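Local coordinates for protein Vlm2 (Streptomyces tsusimaensis, PDB 6ECB) that belongs to the nonribosomal peptide synthetase that makes the depsipeptide valinomycin, its thioesterase domain, the part present here, probably releasing the product from an acyl-enzyme intermediate, at residues R241-H245 with P270-M276; I136-R142 with L252-W256; G74-T80 with D207-F212. One frame throughout, in Å; residues are numbered along the deposited sequence.

Contact 1: R241-H245 with P270-M276; sequences RTKNH and PGDHATM
Thr242 points its side chain toward the loop 270-276, and its two branches do different work. CB lies 3.4 Å from Gly271 O, and the methyl CG2 reaches past that carbonyl to rest 3.9 Å from Met276 CB, near the sulfur as well. With chi1 at 60°, CG2 stands anti to the carbonyl carbon, which sets it against Gly271 O and Met276. A branched residue suits the position because one branch is an apolar methyl, the other a hydroxyl.

Gly271 O is the polar centre of the contact. Asn244 brings ND2 to within 3.0 Å of it in a weak, bent hydrogen bond (132° at the hydrogen). A water bridges the same oxygen to the backbone, donating to Gly271 O at 2.6 Å and accepting from Lys243 N at 2.9 Å. Glycine fits here because its phi is positive (90°), in a conformation that would press a side chain against the carbonyl O of the residue before.

Beyond it, Asp272 and Thr275 brace the turn by exchanging bonds: Thr275 N donates to Asp272 OD1 at 3.2 Å, an Asx motif, while Asp272 N donates to Thr275 OG1 at 3.1 Å. The two histidines meet only loosely, His245 CE1 standing 4.3 Å from His273 CB.

Both imidazoles are directed to one carboxylate, that of Asp138: His245 NE2 and Thr242 N bond to OD1, and His273 ND1 bonds to OD2. That last bond, together with the contact of His273 with Ser111 on a probable nucleophile elbow, is consistent with a Ser-His-Asp triad. The chemistry thus implies that the two loops hold the probable catalytic histidine and steady the acid behind it.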
ATOM      1  N   ARG A 241      -2.849  10.818   8.359  1.00 22.22           N
ATOM      2  CA  ARG A 241      -4.044  11.150   7.596  1.00 20.98           C
ATOM      3  C   ARG A 241      -3.911  12.510   6.934  1.00 19.25           C
ATOM      4  O   ARG A 241      -3.491  13.488   7.566  1.00 24.09           O
ATOM      5  CB  ARG A 241      -5.304  11.145   8.487  1.00 24.51           C
ATOM      6  CG  ARG A 241      -5.164  12.001   9.703  1.00 24.91           C
ATOM      7  CD  ARG A 241      -6.511  12.257  10.397  1.00 29.40           C
ATOM      8  NE  ARG A 241      -6.305  12.849  11.714  1.00 28.68           N
ATOM      9  CZ  ARG A 241      -7.127  12.700  12.747  1.00 27.18           C
ATOM     10  NH1 ARG A 241      -8.252  11.997  12.633  1.00 28.66           N
ATOM     11  NH2 ARG A 241      -6.819  13.256  13.900  1.00 30.76           N
ATOM     12  N   THR A 242      -4.335  12.559   5.677  1.00 22.20           N
ATOM     13  CA  THR A 242      -4.431  13.826   4.966  1.00 23.88           C
ATOM     14  C   THR A 242      -5.677  14.573   5.444  1.00 33.71           C
ATOM     15  O   THR A 242      -6.546  14.013   6.131  1.00 27.19           O
ATOM     16  CB  THR A 242      -4.458  13.613   3.449  1.00 26.08           C
ATOM     17  OG1 THR A 242      -5.579  12.806   3.050  1.00 25.66           O
ATOM     18  CG2 THR A 242      -3.167  12.947   2.976  1.00 26.85           C
ATOM     19  N   LYS A 243      -5.746  15.849   5.089  1.00 29.05           N
ATOM     20  CA  LYS A 243      -6.740  16.758   5.656  1.00 29.76           C
ATOM     21  C   LYS A 243      -7.641  17.385   4.604  1.00 32.63           C
ATOM     22  O   LYS A 243      -8.242  18.427   4.855  1.00 35.45           O
ATOM     23  CB  LYS A 243      -6.054  17.833   6.491  1.00 35.35           C
ATOM     24  CG  LYS A 243      -5.249  17.282   7.668  1.00 48.68           C
ATOM     25  CD  LYS A 243      -6.024  16.234   8.516  1.00 50.84           C
ATOM     26  CE  LYS A 243      -7.313  16.801   9.123  1.00 57.54           C
ATOM     27  NZ  LYS A 243      -7.049  17.936  10.055  1.00 48.45           N
ATOM     28  N   ASN A 244      -7.805  16.745   3.462  1.00 32.13           N
ATOM     29  CA  ASN A 244      -8.688  17.251   2.422  1.00 41.92           C
ATOM     30  C   ASN A 244      -9.784  16.254   2.087  1.00 34.23           C
ATOM     31  O   ASN A 244     -10.311  16.251   0.974  1.00 38.15           O
ATOM     32  CB  ASN A 244      -7.885  17.607   1.177  1.00 44.68           C
ATOM     33  CG  ASN A 244      -6.894  18.689   1.449  1.00 38.23           C
ATOM     34  OD1 ASN A 244      -7.261  19.777   1.874  1.00 41.39           O
ATOM     35  ND2 ASN A 244      -5.615  18.382   1.258  1.00 46.35           N
ATOM     36  N   HIS A 245     -10.126  15.379   3.036  1.00 28.53           N
ATOM     37  CA  HIS A 245     -11.210  14.443   2.816  1.00 25.27           C
ATOM     38  C   HIS A 245     -12.556  15.134   2.975  1.00 26.53           C
ATOM     39  O   HIS A 245     -12.690  16.115   3.707  1.00 29.92           O
ATOM     40  CB  HIS A 245     -11.137  13.279   3.815  1.00 23.06           C
ATOM     41  CG  HIS A 245      -9.926  12.425   3.672  1.00 23.65           C
ATOM     42  ND1 HIS A 245      -9.781  11.505   2.656  1.00 26.40           N
ATOM     43  CD2 HIS A 245      -8.806  12.338   4.425  1.00 22.99           C
ATOM     44  CE1 HIS A 245      -8.628  10.870   2.806  1.00 26.87           C
ATOM     45  NE2 HIS A 245      -8.014  11.369   3.862  1.00 22.97           N
ATOM     46  N   PRO A 270       0.438  16.302   4.772  1.00 28.98           N
ATOM     47  CA  PRO A 270      -0.010  17.102   3.629  1.00 28.35           C
ATOM     48  C   PRO A 270      -0.427  16.236   2.454  1.00 27.26           C
ATOM     49  O   PRO A 270      -0.197  15.028   2.402  1.00 30.03           O
ATOM     50  CB  PRO A 270       1.235  17.930   3.272  1.00 34.77           C
ATOM     51  CG  PRO A 270       2.359  17.027   3.615  1.00 38.89           C
ATOM     52  CD  PRO A 270       1.911  16.289   4.882  1.00 32.26           C
ATOM     53  N   GLY A 271      -1.000  16.909   1.464  1.00 31.12           N
ATOM     54  CA  GLY A 271      -1.453  16.245   0.265  1.00 28.42           C
ATOM     55  C   GLY A 271      -2.891  15.783   0.389  1.00 30.12           C
ATOM     56  O   GLY A 271      -3.618  16.130   1.330  1.00 37.04           O
ATOM     57  N   ASP A 272      -3.298  14.981  -0.583  1.00 29.65           N
ATOM     58  CA  ASP A 272      -4.545  14.238  -0.442  1.00 37.23           C
ATOM     59  C   ASP A 272      -4.277  12.759  -0.694  1.00 35.97           C
ATOM     60  O   ASP A 272      -3.120  12.347  -0.804  1.00 29.37           O
ATOM     61  CB  ASP A 272      -5.628  14.796  -1.366  1.00 55.61           C
ATOM     62  CG  ASP A 272      -5.263  14.703  -2.822  1.00 50.24           C
ATOM     63  OD1 ASP A 272      -4.750  13.637  -3.241  1.00 49.25           O
ATOM     64  OD2 ASP A 272      -5.515  15.695  -3.544  1.00 72.19           O
ATOM     65  N   HIS A 273      -5.331  11.942  -0.782  1.00 27.26           N
ATOM     66  CA  HIS A 273      -5.143  10.504  -0.648  1.00 28.65           C
ATOM     67  C   HIS A 273      -4.209   9.961  -1.724  1.00 24.34           C
ATOM     68  O   HIS A 273      -3.412   9.044  -1.465  1.00 30.95           O
ATOM     69  CB  HIS A 273      -6.496   9.786  -0.713  1.00 29.52           C
ATOM     70  CG  HIS A 273      -6.423   8.314  -0.424  1.00 30.44           C
ATOM     71  ND1 HIS A 273      -6.078   7.818   0.814  1.00 29.28           N
ATOM     72  CD2 HIS A 273      -6.665   7.233  -1.205  1.00 34.07           C
ATOM     73  CE1 HIS A 273      -6.098   6.496   0.783  1.00 30.65           C
ATOM     74  NE2 HIS A 273      -6.461   6.114  -0.426  1.00 29.48           N
ATOM     75  N   ALA A 274      -4.331  10.473  -2.945  1.00 32.83           N
ATOM     76  CA  ALA A 274      -3.482  10.035  -4.050  1.00 48.68           C
ATOM     77  C   ALA A 274      -2.109  10.706  -4.017  1.00 55.86           C
ATOM     78  O   ALA A 274      -1.071  10.041  -4.148  1.00 56.70           O
ATOM     79  CB  ALA A 274      -4.179  10.338  -5.375  1.00 59.21           C
ATOM     80  N   THR A 275      -2.074  12.014  -3.812  1.00 37.59           N
ATOM     81  CA  THR A 275      -0.821  12.744  -3.987  1.00 30.89           C
ATOM     82  C   THR A 275       0.109  12.673  -2.781  1.00 24.95           C
ATOM     83  O   THR A 275       1.271  13.105  -2.886  1.00 25.92           O
ATOM     84  CB  THR A 275      -1.112  14.205  -4.294  1.00 31.90           C
ATOM     85  OG1 THR A 275      -1.596  14.866  -3.116  1.00 29.78           O
ATOM     86  CG2 THR A 275      -2.123  14.330  -5.410  1.00 63.48           C
ATOM     87  N   MET A 276      -0.352  12.143  -1.644  1.00 24.06           N
ATOM     88  CA  MET A 276       0.527  12.066  -0.486  1.00 22.54           C
ATOM     89  C   MET A 276       1.721  11.146  -0.736  1.00 23.85           C
ATOM     90  O   MET A 276       2.739  11.292  -0.055  1.00 23.20           O
ATOM     91  CB  MET A 276      -0.230  11.564   0.750  1.00 20.49           C
ATOM     92  CG  MET A 276      -0.937  10.253   0.481  1.00 22.48           C
ATOM     93  SD  MET A 276      -1.439   9.420   1.989  1.00 24.93           S
ATOM     94  CE  MET A 276       0.120   8.856   2.616  1.00 24.27           C
TER
HETATM   95  O   HOH W   1      -3.482  17.038   3.767  1.00 27.56           O

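Contact 2: I136-R142 with L252-W256; sequences ILDTPPR and LFSAW
Ile136, near the end of strand 134-137, lays CG1 over one face of the Trp256 indole, 4.0 Å from the centroid of the six-membered ring, in a CH-pi contact. Asp138 follows; its OD1, itself an acceptor of hydrogen bonds from loop 241-245, lies 3.5 Å from Phe253 CZ, with carboxylate and phenyl planes only 12° apart. Thr139 contributes its carbonyl: Trp256 NE1 donates to Thr139 O at 2.8 Å, almost exactly in the ring plane and on a lone pair, so the bond fixes how the indole is turned. Trp256 CG stands anti to its own carbonyl carbon (chi1 -82°), which brings the indole in between Ile136 and Pro141. Pro140 sets CG over the centre of the Phe253 ring, 4.0 Å from its centroid, while its CB packs 3.7 Å from Leu252 CB. Pro141 closes the other face of the tryptophan, CD sitting 3.4 Å from the centroid of the five-membered ring. The compact, conformationally restricted proline rings offer CH groups to the aromatic faces. At the margin, the aliphatic part of Arg142 brushes Leu252. The fold is that of an alpha/beta-hydrolase, and here the loop after strand 134-137 carries Asp138, the probable triad acid, as in related thioesterase domains.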
ATOM      1  N   ILE A 136      -0.641   3.048   9.405  1.00 16.33           N
ATOM      2  CA  ILE A 136      -1.756   3.214   8.475  1.00 16.43           C
ATOM      3  C   ILE A 136      -1.559   4.526   7.725  1.00 16.55           C
ATOM      4  O   ILE A 136      -1.449   5.608   8.328  1.00 18.20           O
ATOM      5  CB  ILE A 136      -3.111   3.199   9.200  1.00 15.05           C
ATOM      6  CG1 ILE A 136      -3.381   1.825   9.831  1.00 15.10           C
ATOM      7  CG2 ILE A 136      -4.231   3.636   8.229  1.00 16.99           C
ATOM      8  CD1 ILE A 136      -3.486   0.681   8.846  1.00 17.48           C
ATOM      9  N   LEU A 137      -1.550   4.444   6.395  1.00 16.51           N
ATOM     10  CA  LEU A 137      -1.394   5.623   5.551  1.00 15.66           C
ATOM     11  C   LEU A 137      -2.760   5.992   4.968  1.00 16.65           C
ATOM     12  O   LEU A 137      -3.218   5.415   3.975  1.00 18.31           O
ATOM     13  CB  LEU A 137      -0.366   5.365   4.459  1.00 17.65           C
ATOM     14  CG  LEU A 137       1.044   5.066   4.967  1.00 17.41           C
ATOM     15  CD1 LEU A 137       1.940   4.781   3.758  1.00 19.06           C
ATOM     16  CD2 LEU A 137       1.618   6.194   5.803  1.00 20.99           C
ATOM     17  N   ASP A 138      -3.421   6.918   5.652  1.00 19.45           N
ATOM     18  CA  ASP A 138      -4.551   7.686   5.140  1.00 21.46           C
ATOM     19  C   ASP A 138      -5.752   6.853   4.688  1.00 20.38           C
ATOM     20  O   ASP A 138      -6.399   7.179   3.686  1.00 23.81           O
ATOM     21  CB  ASP A 138      -4.078   8.600   3.991  1.00 22.50           C
ATOM     22  CG  ASP A 138      -5.037   9.724   3.735  1.00 28.32           C
ATOM     23  OD1 ASP A 138      -5.543  10.295   4.729  1.00 22.90           O
ATOM     24  OD2 ASP A 138      -5.258  10.060   2.557  1.00 28.12           O
ATOM     25  N   THR A 139      -6.110   5.802   5.444  1.00 18.93           N
ATOM     26  CA  THR A 139      -7.390   5.157   5.235  1.00 19.67           C
ATOM     27  C   THR A 139      -8.037   4.940   6.596  1.00 18.13           C
ATOM     28  O   THR A 139      -7.353   4.513   7.529  1.00 18.06           O
ATOM     29  CB  THR A 139      -7.317   3.787   4.498  1.00 26.32           C
ATOM     30  OG1 THR A 139      -8.646   3.294   4.299  1.00 27.62           O
ATOM     31  CG2 THR A 139      -6.599   2.763   5.260  1.00 27.01           C
ATOM     32  N   PRO A 140      -9.334   5.190   6.713  1.00 17.98           N
ATOM     33  CA  PRO A 140     -10.062   4.752   7.908  1.00 16.54           C
ATOM     34  C   PRO A 140     -10.243   3.252   7.899  1.00 18.07           C
ATOM     35  O   PRO A 140     -10.103   2.590   6.855  1.00 19.18           O
ATOM     36  CB  PRO A 140     -11.426   5.448   7.778  1.00 19.40           C
ATOM     37  CG  PRO A 140     -11.341   6.352   6.630  1.00 24.82           C
ATOM     38  CD  PRO A 140     -10.253   5.804   5.742  1.00 21.67           C
ATOM     39  N   PRO A 141     -10.678   2.685   9.009  1.00 16.57           N
ATOM     40  CA  PRO A 141     -10.939   1.244   8.996  1.00 16.61           C
ATOM     41  C   PRO A 141     -12.103   0.880   8.107  1.00 19.04           C
ATOM     42  O   PRO A 141     -12.100  -0.219   7.531  1.00 26.07           O
ATOM     43  CB  PRO A 141     -11.191   0.902  10.479  1.00 23.54           C
ATOM     44  CG  PRO A 141     -11.301   2.141  11.200  1.00 20.51           C
ATOM     45  CD  PRO A 141     -10.708   3.261  10.366  1.00 20.09           C
ATOM     46  N   ARG A 142     -13.083   1.768   7.944  1.00 20.18           N
ATOM     47  CA  ARG A 142     -14.088   1.618   6.903  1.00 24.27           C
ATOM     48  C   ARG A 142     -13.456   1.977   5.565  1.00 28.61           C
ATOM     49  O   ARG A 142     -13.083   3.138   5.345  1.00 32.99           O
ATOM     50  CB  ARG A 142     -15.280   2.532   7.148  1.00 27.08           C
ATOM     51  CG  ARG A 142     -16.212   2.039   8.154  1.00 26.74           C
ATOM     52  CD  ARG A 142     -17.409   2.998   8.345  1.00 34.28           C
ATOM     53  NE  ARG A 142     -18.374   2.998   7.250  1.00 37.20           N
ATOM     54  CZ  ARG A 142     -19.404   2.164   7.149  1.00 42.92           C
ATOM     55  NH1 ARG A 142     -19.606   1.222   8.068  1.00 36.57           N
ATOM     56  NH2 ARG A 142     -20.227   2.251   6.119  1.00 61.57           N
ATOM     57  N   LEU A 252     -14.302   9.418  10.004  1.00 21.07           N
ATOM     58  CA  LEU A 252     -14.173   7.975  10.183  1.00 20.18           C
ATOM     59  C   LEU A 252     -12.794   7.539  10.638  1.00 19.16           C
ATOM     60  O   LEU A 252     -12.621   6.372  11.005  1.00 18.56           O
ATOM     61  CB  LEU A 252     -14.526   7.232   8.887  1.00 19.86           C
ATOM     62  CG  LEU A 252     -15.956   7.459   8.407  1.00 22.82           C
ATOM     63  CD1 LEU A 252     -16.168   6.720   7.079  1.00 26.04           C
ATOM     64  CD2 LEU A 252     -16.951   6.972   9.466  1.00 25.67           C
ATOM     65  N   PHE A 253     -11.804   8.439  10.647  1.00 20.06           N
ATOM     66  CA  PHE A 253     -10.457   8.005  10.985  1.00 19.23           C
ATOM     67  C   PHE A 253     -10.339   7.626  12.452  1.00 18.33           C
ATOM     68  O   PHE A 253      -9.585   6.711  12.785  1.00 18.59           O
ATOM     69  CB  PHE A 253      -9.436   9.098  10.644  1.00 22.18           C
ATOM     70  CG  PHE A 253      -9.032   9.091   9.196  1.00 20.00           C
ATOM     71  CD1 PHE A 253      -7.993   8.286   8.763  1.00 21.12           C
ATOM     72  CD2 PHE A 253      -9.713   9.844   8.266  1.00 23.92           C
ATOM     73  CE1 PHE A 253      -7.623   8.260   7.425  1.00 21.08           C
ATOM     74  CE2 PHE A 253      -9.339   9.806   6.918  1.00 24.07           C
ATOM     75  CZ  PHE A 253      -8.306   9.008   6.515  1.00 21.14           C
ATOM     76  N   SER A 254     -11.044   8.341  13.335  1.00 19.31           N
ATOM     77  CA  SER A 254     -10.895   8.100  14.768  1.00 19.61           C
ATOM     78  C   SER A 254     -11.278   6.677  15.148  1.00 19.88           C
ATOM     79  O   SER A 254     -10.854   6.180  16.211  1.00 19.33           O
ATOM     80  CB  SER A 254     -11.734   9.108  15.548  1.00 20.93           C
ATOM     81  OG  SER A 254     -13.140   8.897  15.388  1.00 21.53           O
ATOM     82  N   ALA A 255     -12.065   6.002  14.310  1.00 18.99           N
ATOM     83  CA  ALA A 255     -12.455   4.628  14.607  1.00 18.75           C
ATOM     84  C   ALA A 255     -11.270   3.667  14.644  1.00 17.90           C
ATOM     85  O   ALA A 255     -11.444   2.539  15.107  1.00 17.72           O
ATOM     86  CB  ALA A 255     -13.526   4.180  13.608  1.00 19.97           C
ATOM     87  N   TRP A 256     -10.066   4.060  14.186  1.00 17.40           N
ATOM     88  CA  TRP A 256      -8.918   3.173  14.409  1.00 16.67           C
ATOM     89  C   TRP A 256      -8.760   2.848  15.882  1.00 19.69           C
ATOM     90  O   TRP A 256      -8.293   1.759  16.215  1.00 18.48           O
ATOM     91  CB  TRP A 256      -7.592   3.738  13.877  1.00 20.07           C
ATOM     92  CG  TRP A 256      -7.468   3.478  12.415  1.00 18.28           C
ATOM     93  CD1 TRP A 256      -7.473   4.404  11.414  1.00 17.34           C
ATOM     94  CD2 TRP A 256      -7.342   2.201  11.785  1.00 17.37           C
ATOM     95  NE1 TRP A 256      -7.369   3.777  10.186  1.00 17.69           N
ATOM     96  CE2 TRP A 256      -7.290   2.426  10.385  1.00 16.84           C
ATOM     97  CE3 TRP A 256      -7.266   0.884  12.260  1.00 18.62           C
ATOM     98  CZ2 TRP A 256      -7.199   1.385   9.470  1.00 18.06           C
ATOM     99  CZ3 TRP A 256      -7.186  -0.143  11.345  1.00 19.12           C
ATOM    100  CH2 TRP A 256      -7.146   0.114   9.971  1.00 17.38           C
TER

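Contact 3: G74-T80 with D207-F212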
ATOM      1  N   GLY A  74       1.509 -13.819  -8.628  1.00 24.73           N
ATOM      2  CA  GLY A  74       0.971 -13.895  -9.970  1.00 23.49           C
ATOM      3  C   GLY A  74       1.231 -12.690 -10.837  1.00 26.35           C
ATOM      4  O   GLY A  74       0.740 -12.645 -11.966  1.00 28.79           O
ATOM      5  N   LEU A  75       1.968 -11.702 -10.338  1.00 25.96           N
ATOM      6  CA  LEU A  75       2.323 -10.534 -11.135  1.00 26.27           C
ATOM      7  C   LEU A  75       3.576 -10.746 -11.986  1.00 36.10           C
ATOM      8  O   LEU A  75       3.793  -9.970 -12.920  1.00 31.40           O
ATOM      9  CB  LEU A  75       2.501  -9.315 -10.221  1.00 30.24           C
ATOM     10  CG  LEU A  75       1.264  -8.814  -9.455  1.00 28.29           C
ATOM     11  CD1 LEU A  75       1.584  -7.590  -8.625  1.00 25.74           C
ATOM     12  CD2 LEU A  75       0.070  -8.502 -10.351  1.00 25.49           C
ATOM     13  N   GLY A  76       4.362 -11.810 -11.740  1.00 52.17           N
ATOM     14  CA  GLY A  76       5.587 -12.033 -12.494  1.00 48.42           C
ATOM     15  C   GLY A  76       5.372 -12.721 -13.833  1.00 59.26           C
ATOM     16  O   GLY A  76       4.367 -13.381 -14.085  1.00 45.18           O
ATOM     17  N   ALA A  77       6.359 -12.575 -14.722  1.00 51.08           N
ATOM     18  CA  ALA A  77       6.215 -13.101 -16.071  1.00 55.39           C
ATOM     19  C   ALA A  77       6.168 -14.624 -16.046  1.00 43.75           C
ATOM     20  O   ALA A  77       6.865 -15.273 -15.259  1.00 44.66           O
ATOM     21  CB  ALA A  77       7.362 -12.627 -16.961  1.00 64.99           C
ATOM     22  N   GLY A  78       5.317 -15.187 -16.896  1.00 51.16           N
ATOM     23  CA  GLY A  78       5.180 -16.628 -16.970  1.00 61.67           C
ATOM     24  C   GLY A  78       4.596 -17.290 -15.742  1.00 65.41           C
ATOM     25  O   GLY A  78       4.543 -18.523 -15.690  1.00 61.91           O
ATOM     26  N   GLU A  79       4.150 -16.522 -14.755  1.00 55.62           N
ATOM     27  CA  GLU A  79       3.487 -17.085 -13.589  1.00 56.10           C
ATOM     28  C   GLU A  79       1.990 -17.222 -13.837  1.00 55.95           C
ATOM     29  O   GLU A  79       1.415 -16.603 -14.732  1.00 43.22           O
ATOM     30  CB  GLU A  79       3.707 -16.224 -12.354  1.00 41.57           C
ATOM     31  CG  GLU A  79       5.140 -16.052 -11.928  1.00 63.47           C
ATOM     32  CD  GLU A  79       5.251 -15.266 -10.628  1.00 51.46           C
ATOM     33  OE1 GLU A  79       4.210 -14.870 -10.065  1.00 63.13           O
ATOM     34  OE2 GLU A  79       6.387 -15.032 -10.172  1.00 80.58           O
ATOM     35  N   THR A  80       1.370 -18.044 -13.049  1.00 48.46           N
ATOM     36  CA  THR A  80      -0.075 -18.129 -13.118  1.00 39.48           C
ATOM     37  C   THR A  80      -0.664 -16.913 -12.406  1.00 28.05           C
ATOM     38  O   THR A  80      -0.286 -16.637 -11.268  1.00 28.74           O
ATOM     39  CB  THR A  80      -0.569 -19.405 -12.459  1.00 43.76           C
ATOM     40  OG1 THR A  80       0.277 -20.503 -12.836  1.00 73.22           O
ATOM     41  CG2 THR A  80      -1.988 -19.691 -12.904  1.00 54.00           C
ATOM     42  N   ASP A 207       3.335  -6.925 -19.678  1.00 37.39           N
ATOM     43  CA  ASP A 207       2.690  -8.037 -18.990  1.00 36.42           C
ATOM     44  C   ASP A 207       2.385  -7.705 -17.530  1.00 31.81           C
ATOM     45  O   ASP A 207       1.310  -8.036 -17.017  1.00 30.88           O
ATOM     46  CB  ASP A 207       3.596  -9.255 -19.083  1.00 43.74           C
ATOM     47  CG  ASP A 207       2.953 -10.487 -18.539  1.00 54.42           C
ATOM     48  OD1 ASP A 207       1.959 -10.936 -19.148  1.00 58.90           O
ATOM     49  OD2 ASP A 207       3.444 -10.995 -17.503  1.00 49.78           O
ATOM     50  N   TYR A 208       3.335  -7.086 -16.824  1.00 28.93           N
ATOM     51  CA  TYR A 208       3.101  -6.716 -15.438  1.00 29.58           C
ATOM     52  C   TYR A 208       1.936  -5.747 -15.323  1.00 27.30           C
ATOM     53  O   TYR A 208       1.101  -5.860 -14.419  1.00 25.51           O
ATOM     54  CB  TYR A 208       4.370  -6.082 -14.857  1.00 29.01           C
ATOM     55  CG  TYR A 208       4.319  -5.803 -13.390  1.00 24.37           C
ATOM     56  CD1 TYR A 208       4.822  -6.711 -12.464  1.00 25.52           C
ATOM     57  CD2 TYR A 208       3.777  -4.619 -12.906  1.00 25.10           C
ATOM     58  CE1 TYR A 208       4.787  -6.448 -11.121  1.00 26.83           C
ATOM     59  CE2 TYR A 208       3.736  -4.355 -11.578  1.00 24.63           C
ATOM     60  CZ  TYR A 208       4.237  -5.278 -10.683  1.00 25.54           C
ATOM     61  OH  TYR A 208       4.183  -4.999  -9.371  1.00 25.47           O
ATOM     62  N   LEU A 209       1.885  -4.762 -16.209  1.00 28.36           N
ATOM     63  CA  LEU A 209       0.805  -3.784 -16.150  1.00 25.51           C
ATOM     64  C   LEU A 209      -0.550  -4.456 -16.337  1.00 25.70           C
ATOM     65  O   LEU A 209      -1.521  -4.134 -15.641  1.00 27.43           O
ATOM     66  CB  LEU A 209       1.036  -2.721 -17.229  1.00 28.35           C
ATOM     67  CG  LEU A 209      -0.043  -1.655 -17.365  1.00 33.53           C
ATOM     68  CD1 LEU A 209      -0.210  -0.875 -16.071  1.00 36.55           C
ATOM     69  CD2 LEU A 209       0.304  -0.730 -18.525  1.00 30.51           C
ATOM     70  N   ASP A 210      -0.640  -5.359 -17.312  1.00 26.49           N
ATOM     71  CA  ASP A 210      -1.879  -6.099 -17.524  1.00 27.03           C
ATOM     72  C   ASP A 210      -2.274  -6.872 -16.275  1.00 25.90           C
ATOM     73  O   ASP A 210      -3.437  -6.844 -15.848  1.00 26.94           O
ATOM     74  CB  ASP A 210      -1.695  -7.045 -18.711  1.00 34.76           C
ATOM     75  CG  ASP A 210      -2.981  -7.733 -19.095  1.00 66.27           C
ATOM     76  OD1 ASP A 210      -3.893  -7.020 -19.568  1.00 73.76           O
ATOM     77  OD2 ASP A 210      -3.087  -8.970 -18.917  1.00 80.67           O
ATOM     78  N   ARG A 211      -1.311  -7.542 -15.652  1.00 27.60           N
ATOM     79  CA  ARG A 211      -1.628  -8.351 -14.483  1.00 28.05           C
ATOM     80  C   ARG A 211      -2.029  -7.470 -13.316  1.00 26.54           C
ATOM     81  O   ARG A 211      -2.952  -7.793 -12.566  1.00 22.81           O
ATOM     82  CB  ARG A 211      -0.438  -9.228 -14.120  1.00 24.67           C
ATOM     83  CG  ARG A 211      -0.152 -10.325 -15.145  1.00 27.13           C
ATOM     84  CD  ARG A 211       1.189 -10.993 -14.848  1.00 31.48           C
ATOM     85  NE  ARG A 211       1.513 -12.030 -15.837  1.00 33.32           N
ATOM     86  CZ  ARG A 211       1.368 -13.339 -15.645  1.00 41.25           C
ATOM     87  NH1 ARG A 211       0.913 -13.804 -14.492  1.00 39.56           N
ATOM     88  NH2 ARG A 211       1.686 -14.189 -16.612  1.00 39.02           N
ATOM     89  N   PHE A 212      -1.362  -6.326 -13.172  1.00 23.26           N
ATOM     90  CA  PHE A 212      -1.718  -5.386 -12.122  1.00 21.46           C
ATOM     91  C   PHE A 212      -3.143  -4.876 -12.313  1.00 21.73           C
ATOM     92  O   PHE A 212      -3.927  -4.818 -11.359  1.00 22.04           O
ATOM     93  CB  PHE A 212      -0.731  -4.205 -12.109  1.00 25.22           C
ATOM     94  CG  PHE A 212      -1.278  -3.018 -11.379  1.00 21.30           C
ATOM     95  CD1 PHE A 212      -1.177  -2.945 -10.020  1.00 19.31           C
ATOM     96  CD2 PHE A 212      -1.949  -2.013 -12.065  1.00 31.58           C
ATOM     97  CE1 PHE A 212      -1.718  -1.894  -9.334  1.00 20.10           C
ATOM     98  CE2 PHE A 212      -2.503  -0.946 -11.385  1.00 29.31           C
ATOM     99  CZ  PHE A 212      -2.383  -0.882 -10.029  1.00 25.45           C
TER
HETATM  100  O   HOH W   2       4.800  -9.623 -15.562  1.00 39.06           O
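Glu79 O is gripped by both terminal nitrogens of Arg211, end-on, with NH1 at 2.9 Å and NH2 at 3.1 Å. NH2 meets a lone pair in the carbonyl plane, whereas NH1 approaches from 55° above it. NH1 also donates to Gly74 O at 2.8 Å, so one guanidinium ties together the two sides of the bend between Gly74 and Glu79. Gly76 O sits 3.4 Å above the centre of the Arg211 guanidinium. Arginine suits the place because its chain, extended from CG to NE, carries a flat cluster of donors far enough to reach the carbonyls.

One helical turn earlier, Asp207 meets the NE edge of the group through a salt bridge, Asp207 OD2 to Arg211 NE at 2.8 Å. A water donates to Asp207 OD2 at 2.7 Å and also to Leu75 O. The loop is shaped by a type II turn from Gly76 to Glu79, whose third residue, Gly78, takes the positive phi such turns commonly give to glycine.

Leu75 supplies the apolar half, its CB 3.8 Å from Tyr208 CE1 and its CD2 against the helix backbone at Arg211. The Tyr208 hydroxyl is bonded to Glu71 and Thr50. The contact thus seats the loop between strand 67-71 and helix 86-97 on helix 206-220, which on another side rests Leu209 against helices 167-170 and 183-194.

In the fold
Contacts 1 and 2 form one continuous region at the ends of neighbouring strands of the central sheet, 134-137, 237-241 and 264-268, and they touch directly through Asp138. Contact 2 is the more buried, its chemistry mainly proline and aromatic packing with a single oriented bond; contact 1 is only partly buried and depends more on polar atoms and water. Contact 3 lies on the other side of the chain's centre, about 30 and 31 Å from them between centres, and uses arginine and backbone carbonyls nearer the surface. The first two frame the probable triad, while the third joins the 74-80 loop to helix 206-220, one of the helices between strands 134-137 and 237-241.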